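Local coordinates for nitroreductase family protein (PDB 4QLX) that reduces the carbon-carbon double bond of 10-oxo-octadecenoic acid to give 10-oxooctadecanoic acid, an FMN-dependent enone reduction in the saturation of polyunsaturated fatty acids, at the flavin mononucleotide and 10-oxooctadecanoic acid site and the interface of chains A and B. Sequence-based numbering; all coordinates share one arbitrary frame. Chains: chain A/B, Nitroreductase family protein.

Contact 1: the flavin mononucleotide and 10-oxooctadecanoic acid site. Residues chain A 22, 24, 26, 79-80, 83, 167-171, 174; chain B 50-54, 107, 120, 124, 128, 131, 139, 146. With FMN (flavin mononucleotide), chain C; KTC (10-oxooctadecanoic acid), chain D.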
loop_
_atom_site.group_PDB
_atom_site.type_symbol
_atom_site.label_atom_id
_atom_site.label_comp_id
_atom_site.label_asym_id
_atom_site.label_seq_id
_atom_site.Cartn_x
_atom_site.Cartn_y
_atom_site.Cartn_z
ATOM N N ARG A 22 -10.979 -3.051 8.170
ATOM C CA ARG A 22 -10.615 -1.661 7.931
ATOM C C ARG A 22 -11.714 -0.967 7.137
ATOM O O ARG A 22 -12.169 -1.486 6.120
ATOM C CB ARG A 22 -9.283 -1.559 7.165
ATOM C CG ARG A 22 -8.843 -0.113 6.940
ATOM C CD ARG A 22 -7.999 0.062 5.698
ATOM N NE ARG A 22 -8.667 -0.494 4.523
ATOM C CZ ARG A 22 -9.635 0.120 3.846
ATOM N NH1 ARG A 22 -10.064 1.335 4.211
ATOM N NH2 ARG A 22 -10.178 -0.487 2.801
ATOM N N SER A 24 -12.870 3.189 5.746
ATOM C CA SER A 24 -12.664 4.620 5.736
ATOM C C SER A 24 -13.520 5.283 6.792
ATOM O O SER A 24 -14.756 5.223 6.734
ATOM C CB SER A 24 -12.978 5.204 4.369
ATOM O OG SER A 24 -11.868 5.033 3.499
ATOM N N ARG A 26 -14.412 8.970 8.475
ATOM C CA ARG A 26 -14.324 10.356 8.050
ATOM C C ARG A 26 -14.706 11.332 9.164
ATOM O O ARG A 26 -14.388 12.521 9.096
ATOM C CB ARG A 26 -15.213 10.587 6.820
ATOM C CG ARG A 26 -14.670 9.948 5.550
ATOM C CD ARG A 26 -15.681 9.966 4.405
ATOM N NE ARG A 26 -15.168 9.220 3.253
ATOM C CZ ARG A 26 -15.357 7.915 3.064
ATOM N NH1 ARG A 26 -16.061 7.201 3.945
ATOM N NH2 ARG A 26 -14.842 7.322 1.995
ATOM N N PHE A 79 -15.556 18.942 0.125
ATOM C CA PHE A 79 -16.098 17.615 0.404
ATOM C C PHE A 79 -15.331 16.920 1.540
ATOM O O PHE A 79 -15.908 16.155 2.309
ATOM C CB PHE A 79 -16.062 16.757 -0.869
ATOM C CG PHE A 79 -16.740 15.414 -0.729
ATOM C CD1 PHE A 79 -16.057 14.322 -0.210
ATOM C CD2 PHE A 79 -18.057 15.246 -1.131
ATOM C CE1 PHE A 79 -16.690 13.087 -0.080
ATOM C CE2 PHE A 79 -18.685 14.022 -1.016
ATOM C CZ PHE A 79 -18.003 12.936 -0.492
ATOM N N ASN A 80 -14.034 17.205 1.655
ATOM C CA ASN A 80 -13.194 16.538 2.640
ATOM C C ASN A 80 -12.931 17.337 3.908
ATOM O O ASN A 80 -12.116 16.944 4.735
ATOM C CB ASN A 80 -11.870 16.146 1.984
ATOM C CG ASN A 80 -12.057 15.062 0.965
ATOM O OD1 ASN A 80 -12.774 14.094 1.216
ATOM N ND2 ASN A 80 -11.437 15.215 -0.194
ATOM N N GLN A 83 -13.289 15.273 7.515
ATOM C CA GLN A 83 -12.078 14.563 7.903
ATOM C C GLN A 83 -11.019 15.513 8.452
ATOM O O GLN A 83 -10.482 15.283 9.523
ATOM C CB GLN A 83 -11.510 13.800 6.714
ATOM C CG GLN A 83 -12.451 12.790 6.119
ATOM C CD GLN A 83 -13.119 13.279 4.853
ATOM O OE1 GLN A 83 -13.863 14.264 4.860
ATOM N NE2 GLN A 83 -12.858 12.584 3.749
ATOM N N ASN A 167 -8.761 7.721 7.120
ATOM C CA ASN A 167 -9.264 7.853 5.768
ATOM C C ASN A 167 -8.154 8.364 4.877
ATOM O O ASN A 167 -7.484 9.343 5.219
ATOM C CB ASN A 167 -10.470 8.804 5.717
ATOM C CG ASN A 167 -10.853 9.192 4.291
ATOM O OD1 ASN A 167 -10.839 10.368 3.927
ATOM N ND2 ASN A 167 -11.189 8.198 3.477
ATOM N N ALA A 168 -7.944 7.690 3.748
ATOM C CA ALA A 168 -7.031 8.180 2.722
ATOM C C ALA A 168 -7.843 9.035 1.774
ATOM O O ALA A 168 -9.016 8.738 1.522
ATOM C CB ALA A 168 -6.337 7.019 1.983
ATOM N N PHE A 169 -7.267 10.139 1.296
ATOM C CA PHE A 169 -8.013 11.016 0.391
ATOM C C PHE A 169 -7.109 11.811 -0.545
ATOM O O PHE A 169 -6.062 12.306 -0.135
ATOM C CB PHE A 169 -8.923 11.977 1.178
ATOM C CG PHE A 169 -8.181 13.011 1.980
ATOM C CD1 PHE A 169 -7.806 12.746 3.289
ATOM C CD2 PHE A 169 -7.875 14.248 1.431
ATOM C CE1 PHE A 169 -7.133 13.688 4.036
ATOM C CE2 PHE A 169 -7.194 15.198 2.169
ATOM C CZ PHE A 169 -6.820 14.916 3.482
ATOM N N SER A 170 -7.521 11.922 -1.805
ATOM C CA SER A 170 -6.787 12.717 -2.779
ATOM C C SER A 170 -7.687 13.772 -3.407
ATOM O O SER A 170 -7.338 14.352 -4.435
ATOM C CB SER A 170 -6.184 11.820 -3.863
ATOM O OG SER A 170 -7.214 11.196 -4.617
ATOM N N GLY A 171 -8.832 14.033 -2.771
ATOM C CA GLY A 171 -9.731 15.086 -3.223
ATOM C C GLY A 171 -9.140 16.424 -2.833
ATOM O O GLY A 171 -9.534 17.018 -1.823
ATOM N N PHE A 174 -4.679 20.021 -6.734
ATOM C CA PHE A 174 -3.358 19.503 -7.066
ATOM C C PHE A 174 -2.378 20.578 -7.523
ATOM O O PHE A 174 -1.171 20.384 -7.449
ATOM C CB PHE A 174 -3.475 18.419 -8.131
ATOM C CG PHE A 174 -3.951 17.104 -7.590
ATOM C CD1 PHE A 174 -3.046 16.193 -7.060
ATOM C CD2 PHE A 174 -5.299 16.776 -7.599
ATOM C CE1 PHE A 174 -3.478 14.980 -6.549
ATOM C CE2 PHE A 174 -5.732 15.563 -7.089
ATOM C CZ PHE A 174 -4.819 14.666 -6.564
ATOM N N PRO B 50 -8.475 0.040 0.081
ATOM C CA PRO B 50 -9.209 1.226 -0.398
ATOM C C PRO B 50 -8.836 1.571 -1.840
ATOM O O PRO B 50 -7.805 1.123 -2.356
ATOM C CB PRO B 50 -8.761 2.335 0.568
ATOM C CG PRO B 50 -7.351 1.907 0.980
ATOM C CD PRO B 50 -7.451 0.379 1.088
ATOM N N SER B 51 -9.682 2.348 -2.497
ATOM C CA SER B 51 -9.412 2.824 -3.852
ATOM C C SER B 51 -10.230 4.089 -3.994
ATOM O O SER B 51 -11.256 4.219 -3.332
ATOM C CB SER B 51 -9.784 1.792 -4.917
ATOM O OG SER B 51 -11.172 1.498 -4.871
ATOM N N ALA B 52 -9.777 5.023 -4.824
ATOM C CA ALA B 52 -10.477 6.305 -4.962
ATOM C C ALA B 52 -11.878 6.075 -5.510
ATOM O O ALA B 52 -12.053 5.351 -6.480
ATOM C CB ALA B 52 -9.694 7.254 -5.860
ATOM N N CYS B 53 -12.863 6.684 -4.852
ATOM C CA CYS B 53 -14.279 6.526 -5.175
ATOM C C CYS B 53 -14.727 5.062 -5.240
ATOM O O CYS B 53 -15.731 4.743 -5.865
ATOM C CB CYS B 53 -14.596 7.240 -6.488
ATOM S SG CYS B 53 -14.587 9.060 -6.350
ATOM N N ASN B 54 -13.987 4.193 -4.556
ATOM C CA ASN B 54 -14.219 2.740 -4.552
ATOM C C ASN B 54 -14.321 2.135 -5.946
ATOM O O ASN B 54 -15.004 1.136 -6.146
ATOM C CB ASN B 54 -15.481 2.385 -3.752
ATOM C CG ASN B 54 -15.508 0.918 -3.352
ATOM O OD1 ASN B 54 -14.460 0.321 -3.128
ATOM N ND2 ASN B 54 -16.698 0.325 -3.289
ATOM N N TRP B 107 -22.590 3.890 -7.328
ATOM C CA TRP B 107 -22.919 4.728 -6.180
ATOM C C TRP B 107 -24.430 4.961 -6.076
ATOM O O TRP B 107 -24.951 5.224 -4.991
ATOM C CB TRP B 107 -22.151 6.049 -6.244
ATOM C CG TRP B 107 -20.735 5.885 -5.769
ATOM C CD1 TRP B 107 -19.607 5.851 -6.537
ATOM C CD2 TRP B 107 -20.304 5.690 -4.414
ATOM N NE1 TRP B 107 -18.494 5.661 -5.742
ATOM C CE2 TRP B 107 -18.898 5.556 -4.437
ATOM C CE3 TRP B 107 -20.971 5.620 -3.186
ATOM C CZ2 TRP B 107 -18.150 5.361 -3.279
ATOM C CZ3 TRP B 107 -20.225 5.428 -2.037
ATOM C CH2 TRP B 107 -18.824 5.296 -2.092
ATOM N N ARG B 120 -26.650 12.806 0.037
ATOM C CA ARG B 120 -25.271 12.312 0.065
ATOM C C ARG B 120 -24.848 11.786 -1.307
ATOM O O ARG B 120 -23.745 12.067 -1.765
ATOM C CB ARG B 120 -25.107 11.220 1.128
ATOM C CG ARG B 120 -23.650 10.870 1.456
ATOM C CD ARG B 120 -22.851 12.116 1.823
ATOM N NE ARG B 120 -21.585 11.801 2.482
ATOM C CZ ARG B 120 -20.549 12.632 2.529
ATOM N NH1 ARG B 120 -20.635 13.822 1.950
ATOM N NH2 ARG B 120 -19.426 12.277 3.140
ATOM N N ILE B 124 -21.816 13.226 -3.755
ATOM C CA ILE B 124 -20.799 12.332 -4.305
ATOM C C ILE B 124 -20.723 12.449 -5.822
ATOM O O ILE B 124 -19.643 12.620 -6.394
ATOM C CB ILE B 124 -21.085 10.875 -3.900
ATOM C CG1 ILE B 124 -20.884 10.707 -2.391
ATOM C CG2 ILE B 124 -20.212 9.906 -4.688
ATOM C CD1 ILE B 124 -21.487 9.438 -1.813
ATOM N N PHE B 128 -17.193 14.400 -7.679
ATOM C CA PHE B 128 -16.064 13.640 -8.230
ATOM C C PHE B 128 -16.314 13.053 -9.622
ATOM O O PHE B 128 -15.372 12.865 -10.401
ATOM C CB PHE B 128 -15.671 12.519 -7.265
ATOM C CG PHE B 128 -15.277 13.012 -5.899
ATOM C CD1 PHE B 128 -14.045 13.620 -5.698
ATOM C CD2 PHE B 128 -16.137 12.867 -4.816
ATOM C CE1 PHE B 128 -13.679 14.078 -4.437
ATOM C CE2 PHE B 128 -15.780 13.320 -3.562
ATOM C CZ PHE B 128 -14.547 13.927 -3.370
ATOM N N LEU B 131 -14.939 15.137 -12.352
ATOM C CA LEU B 131 -13.481 15.125 -12.389
ATOM C C LEU B 131 -12.948 13.943 -13.205
ATOM O O LEU B 131 -11.997 14.091 -13.967
ATOM C CB LEU B 131 -12.918 15.100 -10.970
ATOM C CG LEU B 131 -13.335 16.291 -10.097
ATOM C CD1 LEU B 131 -12.731 16.194 -8.715
ATOM C CD2 LEU B 131 -12.936 17.608 -10.750
ATOM N N PHE B 139 -4.186 12.066 -15.678
ATOM C CA PHE B 139 -4.810 12.023 -14.364
ATOM C C PHE B 139 -5.485 10.677 -14.099
ATOM O O PHE B 139 -5.473 10.188 -12.971
ATOM C CB PHE B 139 -5.831 13.145 -14.176
ATOM C CG PHE B 139 -6.461 13.132 -12.820
ATOM C CD1 PHE B 139 -5.718 13.487 -11.700
ATOM C CD2 PHE B 139 -7.768 12.705 -12.649
ATOM C CE1 PHE B 139 -6.276 13.447 -10.436
ATOM C CE2 PHE B 139 -8.340 12.666 -11.388
ATOM C CZ PHE B 139 -7.586 13.034 -10.282
ATOM N N ILE B 146 -2.299 4.726 -8.195
ATOM C CA ILE B 146 -2.437 4.782 -6.747
ATOM C C ILE B 146 -3.220 3.587 -6.209
ATOM O O ILE B 146 -2.742 2.904 -5.308
ATOM C CB ILE B 146 -3.115 6.077 -6.292
ATOM C CG1 ILE B 146 -2.188 7.269 -6.554
ATOM C CG2 ILE B 146 -3.439 5.985 -4.824
ATOM C CD1 ILE B 146 -2.760 8.610 -6.119
HETATM N N1 FMN C . -12.625 9.392 0.581
HETATM C C2 FMN C . -13.164 10.657 0.694
HETATM O O2 FMN C . -14.127 10.857 1.422
HETATM N N3 FMN C . -12.639 11.716 0.002
HETATM C C4 FMN C . -11.553 11.511 -0.817
HETATM O O4 FMN C . -11.081 12.446 -1.449
HETATM C C4A FMN C . -11.013 10.242 -0.949
HETATM N N5 FMN C . -9.933 10.055 -1.774
HETATM C C5A FMN C . -9.358 8.814 -1.904
HETATM C C6 FMN C . -8.266 8.701 -2.743
HETATM C C7 FMN C . -7.650 7.472 -2.900
HETATM C C7M FMN C . -6.461 7.332 -3.797
HETATM C C8 FMN C . -8.139 6.372 -2.220
HETATM C C8M FMN C . -7.431 5.072 -2.418
HETATM C C9 FMN C . -9.243 6.488 -1.368
HETATM C C9A FMN C . -9.867 7.727 -1.206
HETATM N N10 FMN C . -10.983 7.915 -0.378
HETATM C C10 FMN C . -11.541 9.175 -0.251
HETATM C "C1'" FMN C . -11.601 6.785 0.406
HETATM C "C2'" FMN C . -12.375 5.855 -0.555
HETATM O "O2'" FMN C . -13.596 6.442 -0.953
HETATM C "C3'" FMN C . -12.643 4.481 0.056
HETATM O "O3'" FMN C . -11.400 3.818 0.208
HETATM C "C4'" FMN C . -13.544 3.574 -0.795
HETATM O "O4'" FMN C . -14.849 4.091 -0.951
HETATM C "C5'" FMN C . -13.631 2.182 -0.172
HETATM O "O5'" FMN C . -14.137 2.245 1.144
HETATM P P FMN C . -13.253 1.698 2.378
HETATM O O1P FMN C . -14.058 1.953 3.634
HETATM O O2P FMN C . -11.928 2.440 2.433
HETATM O O3P FMN C . -12.987 0.217 2.233
HETATM O O1 KTC D . -21.692 9.340 4.369
HETATM C C17 KTC D . -20.646 8.758 4.091
HETATM O O KTC D . -20.105 7.899 4.959
HETATM C C16 KTC D . -19.967 8.998 2.765
HETATM C C15 KTC D . -19.844 7.673 2.029
HETATM C C14 KTC D . -18.514 7.591 1.292
HETATM C C13 KTC D . -18.424 8.642 0.196
HETATM C C12 KTC D . -17.148 8.482 -0.613
HETATM C C11 KTC D . -17.259 9.236 -1.931
HETATM C C10 KTC D . -15.980 9.096 -2.759
HETATM C C9 KTC D . -14.847 9.915 -2.163
HETATM C C8 KTC D . -13.583 9.549 -2.897
HETATM O O2 KTC D . -13.121 8.415 -2.809
HETATM C C7 KTC D . -12.903 10.591 -3.751
HETATM C C6 KTC D . -11.671 9.967 -4.391
HETATM C C5 KTC D . -10.642 11.044 -4.691
HETATM C C4 KTC D . -10.777 11.512 -6.132
HETATM C C3 KTC D . -10.256 12.934 -6.221
HETATM C C2 KTC D . -9.427 13.135 -7.478
HETATM C C1 KTC D . -9.491 14.591 -7.940
HETATM C C KTC D . -9.142 15.579 -6.843
HETATM O O HOH W 1 -13.803 -1.618 3.704
HETATM O O HOH W 2 -15.856 4.739 1.943
#
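The product chain runs across one face of the flavin in an active site that both chains of this nitroreductase-family enone reductase build. A:Arg26, extended from CG to NE, meets the flavin along its guanidinium edge: NE points in plane at FMN O2 (2.7 Å, 164° at H), while KTC C14 lies over one face, toward the rim. A:Asn80 reads the pyrimidine edge, its OD1 accepting from FMN N3 on an in-plane lone pair and its ND2 donating to FMN O4; A:Gln83 NE2 donates to that OD1, from above the carbonyl plane. B:Phe128 and A:Phe79 cross at about a right angle, the B:Phe128 rim pointing at the centre of the A:Phe79 face, with CE2 3.5 Å from A:Phe79 CD1. One face of B:Phe128 carries KTC C7, beside the ketone, over its centre. At the acid end B:Arg120, bent at chi2 (53°), makes a salt bridge from NE to KTC carboxylate O1 (3.1 Å). A:Arg22 grips the phosphate end-on, NH1 to FMN O2P and NH2 to FMN O3P. Two donors hold the product ketone and would probably polarise the carbonyl of the enone substrate for hydride transfer from reduced flavin N5: KTC O2 accepts from backbone N of B:Cys53 and from FMN ribityl hydroxyl O2', each at 2.7 Å.

Contact 2: the interface of chains A and B. Residues chain A 15-16, 19-20; chain B 10, 45, 48, 158, 161.
The backbone carbonyl oxygen of B:Glu45 is the best-held polar atom here, gripped by one hydrogen bond from within its own chain: B:Thr48 OG1 donates to it at 2.7 Å, nearly along the C=O axis (165°). OG1 takes the crowded position between backbone N and carbonyl carbon (chi1 63°), which turns it back onto the last turn of helix 36-46. Within this patch no N or O bonds across the interface; the rest is apolar. A:Phe20, at the end of helix 15-20, presents its CE1 and CZ corner to B:Glu45, with CZ 3.6 Å from B:Glu45 CG. The B:Glu45 chain runs extended beyond CG and crosses the ring obliquely, ring and carboxylate planes 26° apart, so its methylenes do the touching. On the same ring, CD1 meets the methyl CG2 of B:Thr48 at 4.0 Å. A:Met19 points its CG anti to the backbone N and crosses B:Val158 at about a right angle, its sulphur SD 3.8 Å from CG2. One turn back, A:Leu15 CD2 reaches B:Ala161 CB and B:Leu10 CD1, the latter also touching A:Ala16 CB at 3.8 Å. The patch seats helix 15-20 of one subunit against helices 36-46 and 137-161 of the other, and its two-fold twin repeats this hold on the homodimer.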
loop_
_atom_site.group_PDB
_atom_site.type_symbol
_atom_site.label_atom_id
_atom_site.label_comp_id
_atom_site.label_asym_id
_atom_site.label_seq_id
_atom_site.Cartn_x
_atom_site.Cartn_y
_atom_site.Cartn_z
ATOM N N LEU A 15 -3.801 -9.227 12.464
ATOM C CA LEU A 15 -3.712 -8.812 11.059
ATOM C C LEU A 15 -5.060 -8.848 10.336
ATOM O O LEU A 15 -5.425 -7.901 9.642
ATOM C CB LEU A 15 -2.703 -9.694 10.306
ATOM C CG LEU A 15 -2.409 -9.340 8.842
ATOM C CD1 LEU A 15 -0.998 -9.683 8.515
ATOM C CD2 LEU A 15 -3.323 -10.078 7.866
ATOM N N ALA A 16 -5.793 -9.946 10.505
ATOM C CA ALA A 16 -7.074 -10.111 9.832
ATOM C C ALA A 16 -8.049 -9.003 10.235
ATOM O O ALA A 16 -8.713 -8.392 9.389
ATOM C CB ALA A 16 -7.653 -11.480 10.138
ATOM N N MET A 19 -6.637 -5.475 8.839
ATOM C CA MET A 19 -6.766 -5.306 7.389
ATOM C C MET A 19 -8.172 -5.535 6.823
ATOM O O MET A 19 -8.620 -4.786 5.949
ATOM C CB MET A 19 -5.776 -6.249 6.672
ATOM C CG MET A 19 -5.750 -6.105 5.153
ATOM S SD MET A 19 -4.566 -7.265 4.389
ATOM C CE MET A 19 -3.105 -6.913 5.374
ATOM N N PHE A 20 -8.862 -6.567 7.300
ATOM C CA PHE A 20 -10.136 -6.965 6.681
ATOM C C PHE A 20 -11.365 -6.293 7.316
ATOM O O PHE A 20 -12.465 -6.323 6.751
ATOM C CB PHE A 20 -10.289 -8.489 6.740
ATOM C CG PHE A 20 -9.140 -9.239 6.128
ATOM C CD1 PHE A 20 -8.406 -8.687 5.082
ATOM C CD2 PHE A 20 -8.790 -10.493 6.594
ATOM C CE1 PHE A 20 -7.344 -9.376 4.510
ATOM C CE2 PHE A 20 -7.720 -11.190 6.031
ATOM C CZ PHE A 20 -6.996 -10.623 4.984
ATOM N N LEU B 10 -5.290 -18.185 8.153
ATOM C CA LEU B 10 -4.050 -17.414 8.066
ATOM C C LEU B 10 -2.958 -18.087 8.871
ATOM O O LEU B 10 -3.091 -18.279 10.075
ATOM C CB LEU B 10 -4.248 -15.980 8.568
ATOM C CG LEU B 10 -5.182 -15.049 7.787
ATOM C CD1 LEU B 10 -5.140 -13.649 8.374
ATOM C CD2 LEU B 10 -4.837 -15.021 6.300
ATOM N N GLU B 45 -8.321 -11.150 -0.715
ATOM C CA GLU B 45 -7.930 -10.538 0.553
ATOM C C GLU B 45 -7.221 -9.214 0.335
ATOM O O GLU B 45 -7.440 -8.250 1.066
ATOM C CB GLU B 45 -7.038 -11.496 1.357
ATOM C CG GLU B 45 -7.839 -12.593 2.050
ATOM C CD GLU B 45 -7.011 -13.788 2.518
ATOM O OE1 GLU B 45 -5.790 -13.860 2.250
ATOM O OE2 GLU B 45 -7.598 -14.683 3.164
ATOM N N THR B 48 -9.419 -6.078 -0.517
ATOM C CA THR B 48 -10.060 -5.343 0.577
ATOM C C THR B 48 -9.509 -3.923 0.719
ATOM O O THR B 48 -10.066 -3.099 1.479
ATOM C CB THR B 48 -9.897 -6.064 1.926
ATOM O OG1 THR B 48 -8.503 -6.139 2.268
ATOM C CG2 THR B 48 -10.484 -7.462 1.858
ATOM N N VAL B 158 -0.466 -9.865 2.555
ATOM C CA VAL B 158 -1.284 -11.082 2.485
ATOM C C VAL B 158 -0.434 -12.342 2.172
ATOM O O VAL B 158 -0.676 -13.423 2.722
ATOM C CB VAL B 158 -2.416 -10.918 1.449
ATOM C CG1 VAL B 158 -3.123 -12.255 1.195
ATOM C CG2 VAL B 158 -3.441 -9.891 1.951
ATOM N N ALA B 161 1.068 -13.380 5.379
ATOM C CA ALA B 161 0.046 -13.883 6.287
ATOM C C ALA B 161 -0.273 -15.354 5.970
ATOM O O ALA B 161 -0.658 -16.143 6.858
ATOM C CB ALA B 161 -1.216 -13.020 6.208
#

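Contact 3: the interface of chains A and B. Residues chain A 141, 145, 174, 190-192; chain B 139, 142, 146.
Aromatic contacts come first in this part of the two-fold interface, where helix 137-161 of chain B packs against the same helix, strand 188-197 and the A:Phe174 loop of chain A. B:Phe142 projects with CG anti to the backbone N (chi1 161°) and meets A:Phe174 tip to tip, CZ 3.8 Å from A:Phe174 CE1; its CZ also comes 4.0 Å from the backbone oxygen O of A:Pro190. The opposite rim is taken up by aliphatic groups. A:Thr145 crosses the ring at about a right angle, its methyl CG2 3.8 Å from B:Phe142 CE1, and A:Lys141, fully extended, brings its CE methylene to CD1 at 4.0 Å. An alanine in place of B:Phe142 would remove the ring that bridges A:Phe174 and A:Thr145 and would probably loosen the packing of the two long helices.

Hydrogen bonding is confined to one chain: A:Thr145 OG1 donates to A:Lys141 O, one turn earlier, at 2.7 Å from above the carbonyl plane, which fixes the rotation of the side chain and turns CG2 toward chain B.

Purely aliphatic packing centres on B:Ile146. Its CD1 lies over one face of B:Phe142, toward the rim, and is likely to limit the ring's movement; the side chain crosses A:Thr145 at about a right angle, CG1 3.6 Å from A:Thr145 CG2. A:Met192, bent at chi3 (79°), slides past in the opposite direction and sets its methyl CE 3.6 Å from B:Ile146 CG2.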
loop_
_atom_site.group_PDB
_atom_site.type_symbol
_atom_site.label_atom_id
_atom_site.label_comp_id
_atom_site.label_asym_id
_atom_site.label_seq_id
_atom_site.Cartn_x
_atom_site.Cartn_y
_atom_site.Cartn_z
ATOM N N LYS A 141 7.569 11.160 -11.402
ATOM C CA LYS A 141 6.364 11.429 -10.621
ATOM C C LYS A 141 5.594 10.123 -10.393
ATOM O O LYS A 141 5.102 9.853 -9.303
ATOM C CB LYS A 141 5.491 12.473 -11.332
ATOM C CG LYS A 141 4.077 12.542 -10.800
ATOM C CD LYS A 141 3.197 13.502 -11.591
ATOM C CE LYS A 141 1.728 13.311 -11.219
ATOM N NZ LYS A 141 0.838 14.354 -11.815
ATOM N N THR A 145 5.004 8.396 -6.945
ATOM C CA THR A 145 3.594 8.169 -6.570
ATOM C C THR A 145 3.379 6.740 -6.052
ATOM O O THR A 145 2.676 6.523 -5.058
ATOM C CB THR A 145 2.626 8.457 -7.760
ATOM O OG1 THR A 145 2.662 9.854 -8.096
ATOM C CG2 THR A 145 1.194 8.059 -7.421
ATOM N N PHE A 174 -4.679 20.021 -6.734
ATOM C CA PHE A 174 -3.358 19.503 -7.066
ATOM C C PHE A 174 -2.378 20.578 -7.523
ATOM O O PHE A 174 -1.171 20.384 -7.449
ATOM C CB PHE A 174 -3.475 18.419 -8.131
ATOM C CG PHE A 174 -3.951 17.104 -7.590
ATOM C CD1 PHE A 174 -3.046 16.193 -7.060
ATOM C CD2 PHE A 174 -5.299 16.776 -7.599
ATOM C CE1 PHE A 174 -3.478 14.980 -6.549
ATOM C CE2 PHE A 174 -5.732 15.563 -7.089
ATOM C CZ PHE A 174 -4.819 14.666 -6.564
ATOM N N PRO A 190 2.172 16.231 -5.075
ATOM C CA PRO A 190 1.169 15.793 -4.105
ATOM C C PRO A 190 0.589 14.430 -4.463
ATOM O O PRO A 190 0.399 14.147 -5.647
ATOM C CB PRO A 190 0.103 16.886 -4.191
ATOM C CG PRO A 190 0.220 17.400 -5.582
ATOM C CD PRO A 190 1.651 17.251 -6.001
ATOM N N VAL A 191 0.316 13.599 -3.461
ATOM C CA VAL A 191 -0.260 12.287 -3.714
ATOM C C VAL A 191 -1.569 12.076 -2.946
ATOM O O VAL A 191 -2.634 11.969 -3.554
ATOM C CB VAL A 191 0.742 11.169 -3.367
ATOM C CG1 VAL A 191 0.088 9.793 -3.482
ATOM C CG2 VAL A 191 1.975 11.268 -4.287
ATOM N N MET A 192 -1.499 12.021 -1.621
ATOM C CA MET A 192 -2.702 11.793 -0.823
ATOM C C MET A 192 -2.548 12.261 0.619
ATOM O O MET A 192 -1.444 12.313 1.155
ATOM C CB MET A 192 -3.097 10.303 -0.835
ATOM C CG MET A 192 -2.108 9.384 -0.101
ATOM S SD MET A 192 -2.634 7.659 0.093
ATOM C CE MET A 192 -2.267 7.003 -1.537
ATOM N N PHE B 139 -4.186 12.066 -15.678
ATOM C CA PHE B 139 -4.810 12.023 -14.364
ATOM C C PHE B 139 -5.485 10.677 -14.099
ATOM O O PHE B 139 -5.473 10.188 -12.971
ATOM C CB PHE B 139 -5.831 13.145 -14.176
ATOM C CG PHE B 139 -6.461 13.132 -12.820
ATOM C CD1 PHE B 139 -5.718 13.487 -11.700
ATOM C CD2 PHE B 139 -7.768 12.705 -12.649
ATOM C CE1 PHE B 139 -6.276 13.447 -10.436
ATOM C CE2 PHE B 139 -8.340 12.666 -11.388
ATOM C CZ PHE B 139 -7.586 13.034 -10.282
ATOM N N PHE B 142 -2.555 8.307 -13.250
ATOM C CA PHE B 142 -2.127 8.572 -11.884
ATOM C C PHE B 142 -3.115 7.948 -10.876
ATOM O O PHE B 142 -2.706 7.228 -9.956
ATOM C CB PHE B 142 -1.974 10.099 -11.730
ATOM C CG PHE B 142 -1.989 10.608 -10.316
ATOM C CD1 PHE B 142 -0.809 10.714 -9.587
ATOM C CD2 PHE B 142 -3.167 11.056 -9.744
ATOM C CE1 PHE B 142 -0.815 11.217 -8.287
ATOM C CE2 PHE B 142 -3.183 11.557 -8.448
ATOM C CZ PHE B 142 -2.001 11.638 -7.719
ATOM N N ILE B 146 -2.299 4.726 -8.195
ATOM C CA ILE B 146 -2.437 4.782 -6.747
ATOM C C ILE B 146 -3.220 3.587 -6.209
ATOM O O ILE B 146 -2.742 2.904 -5.308
ATOM C CB ILE B 146 -3.115 6.077 -6.292
ATOM C CG1 ILE B 146 -2.188 7.269 -6.554
ATOM C CG2 ILE B 146 -3.439 5.985 -4.824
ATOM C CD1 ILE B 146 -2.760 8.610 -6.119
#

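Contact 1 and contact 3 are neighbours, the centres of their C-alpha atoms about 13 Å apart, and they share A:Phe174, B:Phe139 and B:Ile146. Contact 2 lies about 22 Å from contact 1 and about 26 Å from contact 3, measured the same way. Helix 137-161 of chain B runs through all three, serving ligands and dimer packing along its length. Flavin and fatty acid are bound by both subunits, so a complete active site needs both; contact 3 probably steadies the end where the fatty-acid tail lies, through the shared A:Phe174 and B:Phe139, while contact 2 holds the subunits together at a distance. The two-fold axis repeats each contact.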